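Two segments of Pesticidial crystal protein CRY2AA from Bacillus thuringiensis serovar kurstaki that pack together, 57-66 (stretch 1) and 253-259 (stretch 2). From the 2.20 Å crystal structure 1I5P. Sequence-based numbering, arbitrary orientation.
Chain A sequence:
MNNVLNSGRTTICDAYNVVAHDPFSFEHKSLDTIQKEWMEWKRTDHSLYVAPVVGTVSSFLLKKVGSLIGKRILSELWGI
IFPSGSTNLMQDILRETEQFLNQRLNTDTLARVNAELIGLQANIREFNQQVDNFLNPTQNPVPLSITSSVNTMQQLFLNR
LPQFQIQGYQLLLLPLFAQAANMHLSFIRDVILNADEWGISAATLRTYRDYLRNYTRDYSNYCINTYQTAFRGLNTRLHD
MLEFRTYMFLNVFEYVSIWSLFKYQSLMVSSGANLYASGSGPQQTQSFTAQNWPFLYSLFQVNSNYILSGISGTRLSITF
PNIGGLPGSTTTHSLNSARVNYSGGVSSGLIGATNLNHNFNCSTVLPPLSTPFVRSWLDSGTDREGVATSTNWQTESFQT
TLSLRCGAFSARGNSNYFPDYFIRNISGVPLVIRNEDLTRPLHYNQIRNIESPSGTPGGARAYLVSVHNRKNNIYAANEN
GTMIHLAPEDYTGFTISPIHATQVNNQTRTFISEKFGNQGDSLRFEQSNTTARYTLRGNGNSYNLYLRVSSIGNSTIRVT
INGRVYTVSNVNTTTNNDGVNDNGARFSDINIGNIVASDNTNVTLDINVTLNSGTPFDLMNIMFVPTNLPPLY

Stretch 1, residues 57-66: VSSFLLKKVG
Stretch 2 253-259: FEYVSIW

Two α-helical segments, far apart in sequence, lie side by side here. Residues 57-65 continue a helix that begins earlier in the chain, and 253-259 likewise belong to a helix already under way. The axes run in nearly the same direction, 13° apart, and approach to 10.0 Å. Register is set by two pairs: Ser58 CA lies 6.5 Å from Glu254 CA, and Leu62 CA lies 7.1 Å from Ile258 CA, so one turn along either helix keeps step with one turn along the other.

The backbone hydrogen bonds stay within each helix. In the first, phi is -57 to -73° and psi -31 to -49°; the i to i+4 ladder runs from Leu61 N to Val57 O (2.8 Å) through Gly66 N to Leu62 O (2.8 Å). In the second, Ile258 apart, phi is -56 to -75° and psi -16 to -47°; Ser257 N bonds Phe253 O and Trp259 N bonds Tyr255 O, both at 2.9 Å. Ile258, at phi/psi -90/-27°, departs from this pattern: its N reaches Tyr255 O at 2.9 Å and makes only a weak bond to Glu254 O at 3.3 Å.

No hydrogen bond crosses the interface; the union is chiefly apolar, burying 376 Å² in all. Ile258 (chi1 t, chi2 p) gives the largest area. Its branched side chain meets three residues: CG2 is 4.1 Å from Leu61 CD1, while Ile258 CD1 lies 4.0 Å from Leu62 CD2 and 3.9 Å from Val65 CG2. Both leucines are m,t; Leu61 points its CA-to-CB bond toward the partner, whereas Leu62 starts sideways and its end comes nearer. Val65, chi1 t, extends the contact one turn beyond Leu61. Leucine, isoleucine and valine suit this buried seam because their branched hydrocarbon chains fill space and leave no polar group there in need of a partner.

Tyr255 (chi1 m, chi2 121°) provides the aromatic contact, a long side chain that starts sideways yet brings its end to the other helix. Val57 CG1, on a t rotamer, lies 3.6 Å from Tyr255 CE2, and Leu61 CD1 sits 3.9 Å from Tyr255 CD2; both approach the ring obliquely. Ser58 N lies at the ring edge, 3.8 Å from Tyr255 CE2. The hydroxyl comes within 3.5 Å of Val57 CB, measured from Tyr255 OH, but is hydrogen-bonded elsewhere in the structure, so its polarity is satisfied while the ring packs against aliphatic carbon.

Where the backbones come nearest, small Ser58 (chi1 p) suits the narrow space: its CB is 4.2 Å from Glu254 CB. Glu254 has chi1 -97°, between wells, chi2 m and chi3 132°, and its OE2 lies 4.4 Å from Leu62 CD1, a van der Waals contact.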

ATOM      1  N   VAL A  57      -7.982   7.766  -9.368  1.00 11.65           N
ATOM      2  CA  VAL A  57      -7.590   6.868 -10.450  1.00 12.80           C
ATOM      3  C   VAL A  57      -7.241   5.473  -9.939  1.00 13.44           C
ATOM      4  O   VAL A  57      -7.693   4.474 -10.496  1.00 14.91           O
ATOM      5  CB  VAL A  57      -6.385   7.423 -11.242  1.00 13.97           C
ATOM      6  CG1 VAL A  57      -5.947   6.414 -12.300  1.00 11.49           C
ATOM      7  CG2 VAL A  57      -6.759   8.741 -11.904  1.00 11.80           C
ATOM      8  N   SER A  58      -6.444   5.403  -8.881  1.00 11.26           N
ATOM      9  CA  SER A  58      -6.069   4.106  -8.342  1.00 12.89           C
ATOM     10  C   SER A  58      -7.312   3.366  -7.848  1.00 11.07           C
ATOM     11  O   SER A  58      -7.475   2.175  -8.109  1.00  8.89           O
ATOM     12  CB  SER A  58      -5.041   4.272  -7.215  1.00 12.55           C
ATOM     13  OG  SER A  58      -5.507   5.174  -6.232  1.00 22.83           O
ATOM     14  N   SER A  59      -8.194   4.074  -7.150  1.00 12.09           N
ATOM     15  CA  SER A  59      -9.422   3.468  -6.644  1.00 11.77           C
ATOM     16  C   SER A  59     -10.232   2.943  -7.829  1.00 11.72           C
ATOM     17  O   SER A  59     -10.788   1.842  -7.790  1.00  8.43           O
ATOM     18  CB  SER A  59     -10.239   4.504  -5.872  1.00 10.90           C
ATOM     19  OG  SER A  59      -9.529   4.949  -4.731  1.00 13.28           O
ATOM     20  N   PHE A  60     -10.275   3.750  -8.883  1.00 11.04           N
ATOM     21  CA  PHE A  60     -10.980   3.411 -10.111  1.00 11.42           C
ATOM     22  C   PHE A  60     -10.418   2.132 -10.741  1.00 11.66           C
ATOM     23  O   PHE A  60     -11.167   1.222 -11.107  1.00 10.34           O
ATOM     24  CB  PHE A  60     -10.856   4.581 -11.093  1.00 11.25           C
ATOM     25  CG  PHE A  60     -11.227   4.239 -12.511  1.00 11.14           C
ATOM     26  CD1 PHE A  60     -12.562   4.140 -12.892  1.00  9.85           C
ATOM     27  CD2 PHE A  60     -10.235   4.039 -13.470  1.00 10.22           C
ATOM     28  CE1 PHE A  60     -12.910   3.852 -14.207  1.00 12.86           C
ATOM     29  CE2 PHE A  60     -10.571   3.750 -14.792  1.00 11.94           C
ATOM     30  CZ  PHE A  60     -11.917   3.657 -15.162  1.00 12.61           C
ATOM     31  N   LEU A  61      -9.098   2.061 -10.875  1.00 12.54           N
ATOM     32  CA  LEU A  61      -8.481   0.879 -11.471  1.00 12.78           C
ATOM     33  C   LEU A  61      -8.729  -0.358 -10.610  1.00 12.87           C
ATOM     34  O   LEU A  61      -9.020  -1.437 -11.131  1.00 13.43           O
ATOM     35  CB  LEU A  61      -6.982   1.111 -11.686  1.00 11.97           C
ATOM     36  CG  LEU A  61      -6.681   2.225 -12.698  1.00 13.92           C
ATOM     37  CD1 LEU A  61      -5.168   2.405 -12.857  1.00 13.14           C
ATOM     38  CD2 LEU A  61      -7.323   1.882 -14.041  1.00 11.87           C
ATOM     39  N   LEU A  62      -8.623  -0.200  -9.293  1.00 11.80           N
ATOM     40  CA  LEU A  62      -8.872  -1.305  -8.371  1.00 12.54           C
ATOM     41  C   LEU A  62     -10.280  -1.866  -8.604  1.00 13.12           C
ATOM     42  O   LEU A  62     -10.471  -3.078  -8.632  1.00 13.73           O
ATOM     43  CB  LEU A  62      -8.736  -0.829  -6.918  1.00 10.72           C
ATOM     44  CG  LEU A  62      -7.310  -0.675  -6.355  1.00 11.50           C
ATOM     45  CD1 LEU A  62      -7.337   0.107  -5.050  1.00 11.11           C
ATOM     46  CD2 LEU A  62      -6.696  -2.056  -6.148  1.00 11.89           C
ATOM     47  N   LYS A  63     -11.252  -0.979  -8.791  1.00 12.85           N
ATOM     48  CA  LYS A  63     -12.635  -1.394  -9.023  1.00 14.43           C
ATOM     49  C   LYS A  63     -12.868  -2.039 -10.391  1.00 14.01           C
ATOM     50  O   LYS A  63     -13.742  -2.892 -10.535  1.00 13.47           O
ATOM     51  CB  LYS A  63     -13.571  -0.200  -8.846  1.00 14.60           C
ATOM     52  CG  LYS A  63     -13.773   0.208  -7.394  1.00 16.25           C
ATOM     53  CD  LYS A  63     -14.722   1.383  -7.270  1.00 14.83           C
ATOM     54  CE  LYS A  63     -15.127   1.614  -5.824  1.00 18.80           C
ATOM     55  NZ  LYS A  63     -16.029   0.556  -5.291  1.00 19.59           N
ATOM     56  N   LYS A  64     -12.099  -1.625 -11.396  1.00 14.59           N
ATOM     57  CA  LYS A  64     -12.228  -2.203 -12.729  1.00 14.04           C
ATOM     58  C   LYS A  64     -11.754  -3.651 -12.704  1.00 14.03           C
ATOM     59  O   LYS A  64     -12.397  -4.544 -13.259  1.00 11.79           O
ATOM     60  CB  LYS A  64     -11.395  -1.414 -13.744  1.00 13.72           C
ATOM     61  CG  LYS A  64     -12.066  -0.149 -14.253  1.00 13.49           C
ATOM     62  CD  LYS A  64     -13.325  -0.477 -15.050  1.00 14.11           C
ATOM     63  CE  LYS A  64     -13.940   0.778 -15.655  1.00 17.15           C
ATOM     64  NZ  LYS A  64     -15.208   0.491 -16.377  1.00 17.88           N
ATOM     65  N   VAL A  65     -10.616  -3.869 -12.054  1.00 13.40           N
ATOM     66  CA  VAL A  65     -10.025  -5.198 -11.935  1.00 12.76           C
ATOM     67  C   VAL A  65     -10.841  -6.050 -10.961  1.00 12.14           C
ATOM     68  O   VAL A  65     -10.931  -7.271 -11.104  1.00  8.81           O
ATOM     69  CB  VAL A  65      -8.571  -5.100 -11.410  1.00 13.51           C
ATOM     70  CG1 VAL A  65      -8.016  -6.491 -11.095  1.00 16.14           C
ATOM     71  CG2 VAL A  65      -7.695  -4.399 -12.438  1.00 14.88           C
ATOM     72  N   GLY A  66     -11.432  -5.385  -9.974  1.00 11.00           N
ATOM     73  CA  GLY A  66     -12.211  -6.077  -8.962  1.00 13.23           C
ATOM     74  C   GLY A  66     -13.589  -6.544  -9.389  1.00 14.24           C
ATOM     75  O   GLY A  66     -14.288  -7.196  -8.620  1.00 15.40           O
ATOM     76  N   PHE A 253       3.571   3.736  -7.557  1.00 11.75           N
ATOM     77  CA  PHE A 253       3.492   2.304  -7.314  1.00 12.38           C
ATOM     78  C   PHE A 253       2.153   1.641  -7.077  1.00 13.42           C
ATOM     79  O   PHE A 253       2.046   0.414  -7.185  1.00 15.27           O
ATOM     80  CB  PHE A 253       4.522   1.931  -6.250  1.00 10.91           C
ATOM     81  CG  PHE A 253       5.917   2.267  -6.674  1.00 12.28           C
ATOM     82  CD1 PHE A 253       6.550   3.405  -6.192  1.00 13.72           C
ATOM     83  CD2 PHE A 253       6.539   1.526  -7.679  1.00 12.08           C
ATOM     84  CE1 PHE A 253       7.780   3.809  -6.712  1.00 16.48           C
ATOM     85  CE2 PHE A 253       7.760   1.918  -8.203  1.00 12.54           C
ATOM     86  CZ  PHE A 253       8.383   3.062  -7.722  1.00 15.76           C
ATOM     87  N   GLU A 254       1.128   2.428  -6.770  1.00 11.69           N
ATOM     88  CA  GLU A 254      -0.201   1.854  -6.613  1.00 13.07           C
ATOM     89  C   GLU A 254      -0.550   1.353  -8.007  1.00 11.75           C
ATOM     90  O   GLU A 254      -1.190   0.318  -8.175  1.00 11.80           O
ATOM     91  CB  GLU A 254      -1.202   2.924  -6.185  1.00 15.03           C
ATOM     92  CG  GLU A 254      -1.445   2.953  -4.697  1.00 21.86           C
ATOM     93  CD  GLU A 254      -2.074   1.665  -4.193  1.00 27.09           C
ATOM     94  OE1 GLU A 254      -1.578   1.123  -3.182  1.00 27.08           O
ATOM     95  OE2 GLU A 254      -3.063   1.196  -4.805  1.00 28.70           O
ATOM     96  N   TYR A 255      -0.095   2.096  -9.011  1.00 10.75           N
ATOM     97  CA  TYR A 255      -0.344   1.741 -10.404  1.00 10.55           C
ATOM     98  C   TYR A 255       0.520   0.567 -10.829  1.00 10.77           C
ATOM     99  O   TYR A 255       0.037  -0.366 -11.463  1.00 13.19           O
ATOM    100  CB  TYR A 255      -0.075   2.948 -11.304  1.00  9.93           C
ATOM    101  CG  TYR A 255      -0.886   4.157 -10.903  1.00 13.42           C
ATOM    102  CD1 TYR A 255      -0.269   5.355 -10.542  1.00 12.92           C
ATOM    103  CD2 TYR A 255      -2.278   4.094 -10.863  1.00 14.84           C
ATOM    104  CE1 TYR A 255      -1.028   6.464 -10.144  1.00 17.17           C
ATOM    105  CE2 TYR A 255      -3.041   5.191 -10.472  1.00 16.52           C
ATOM    106  CZ  TYR A 255      -2.417   6.368 -10.115  1.00 16.58           C
ATOM    107  OH  TYR A 255      -3.190   7.440  -9.736  1.00 15.25           O
ATOM    108  N   VAL A 256       1.800   0.606 -10.488  1.00 11.77           N
ATOM    109  CA  VAL A 256       2.675  -0.492 -10.859  1.00 12.37           C
ATOM    110  C   VAL A 256       2.105  -1.800 -10.316  1.00 13.29           C
ATOM    111  O   VAL A 256       2.141  -2.825 -10.994  1.00 15.55           O
ATOM    112  CB  VAL A 256       4.094  -0.292 -10.305  1.00 10.74           C
ATOM    113  CG1 VAL A 256       4.964  -1.475 -10.697  1.00 10.17           C
ATOM    114  CG2 VAL A 256       4.689   1.002 -10.852  1.00 10.94           C
ATOM    115  N   SER A 257       1.565  -1.748  -9.100  1.00 12.62           N
ATOM    116  CA  SER A 257       0.979  -2.925  -8.454  1.00 14.03           C
ATOM    117  C   SER A 257      -0.313  -3.414  -9.114  1.00 14.90           C
ATOM    118  O   SER A 257      -0.665  -4.592  -8.999  1.00 12.60           O
ATOM    119  CB  SER A 257       0.694  -2.633  -6.986  1.00 13.50           C
ATOM    120  OG  SER A 257       1.900  -2.536  -6.245  1.00 18.82           O
ATOM    121  N   ILE A 258      -1.031  -2.522  -9.790  1.00 13.35           N
ATOM    122  CA  ILE A 258      -2.256  -2.955 -10.437  1.00 14.06           C
ATOM    123  C   ILE A 258      -2.011  -3.428 -11.870  1.00 13.37           C
ATOM    124  O   ILE A 258      -2.750  -4.274 -12.373  1.00 12.71           O
ATOM    125  CB  ILE A 258      -3.340  -1.843 -10.430  1.00 12.28           C
ATOM    126  CG1 ILE A 258      -4.716  -2.465 -10.681  1.00 15.22           C
ATOM    127  CG2 ILE A 258      -3.032  -0.796 -11.492  1.00 13.30           C
ATOM    128  CD1 ILE A 258      -5.191  -3.393  -9.573  1.00 11.99           C
ATOM    129  N   TRP A 259      -0.967  -2.910 -12.517  1.00 11.12           N
ATOM    130  CA  TRP A 259      -0.670  -3.299 -13.900  1.00 11.19           C
ATOM    131  C   TRP A 259      -0.474  -4.803 -14.080  1.00 12.22           C
ATOM    132  O   TRP A 259      -1.025  -5.397 -15.006  1.00 13.19           O
ATOM    133  CB  TRP A 259       0.580  -2.581 -14.411  1.00  9.88           C
ATOM    134  CG  TRP A 259       0.470  -1.091 -14.446  1.00 12.26           C
ATOM    135  CD1 TRP A 259      -0.680  -0.345 -14.459  1.00 13.00           C
ATOM    136  CD2 TRP A 259       1.552  -0.160 -14.489  1.00 13.23           C
ATOM    137  NE1 TRP A 259      -0.373   0.995 -14.504  1.00 13.67           N
ATOM    138  CE2 TRP A 259       0.991   1.138 -14.522  1.00 15.33           C
ATOM    139  CE3 TRP A 259       2.947  -0.293 -14.500  1.00 12.21           C
ATOM    140  CZ2 TRP A 259       1.772   2.292 -14.566  1.00 14.86           C
ATOM    141  CZ3 TRP A 259       3.726   0.856 -14.545  1.00 14.08           C
ATOM    142  CH2 TRP A 259       3.135   2.132 -14.575  1.00 13.40           C
TER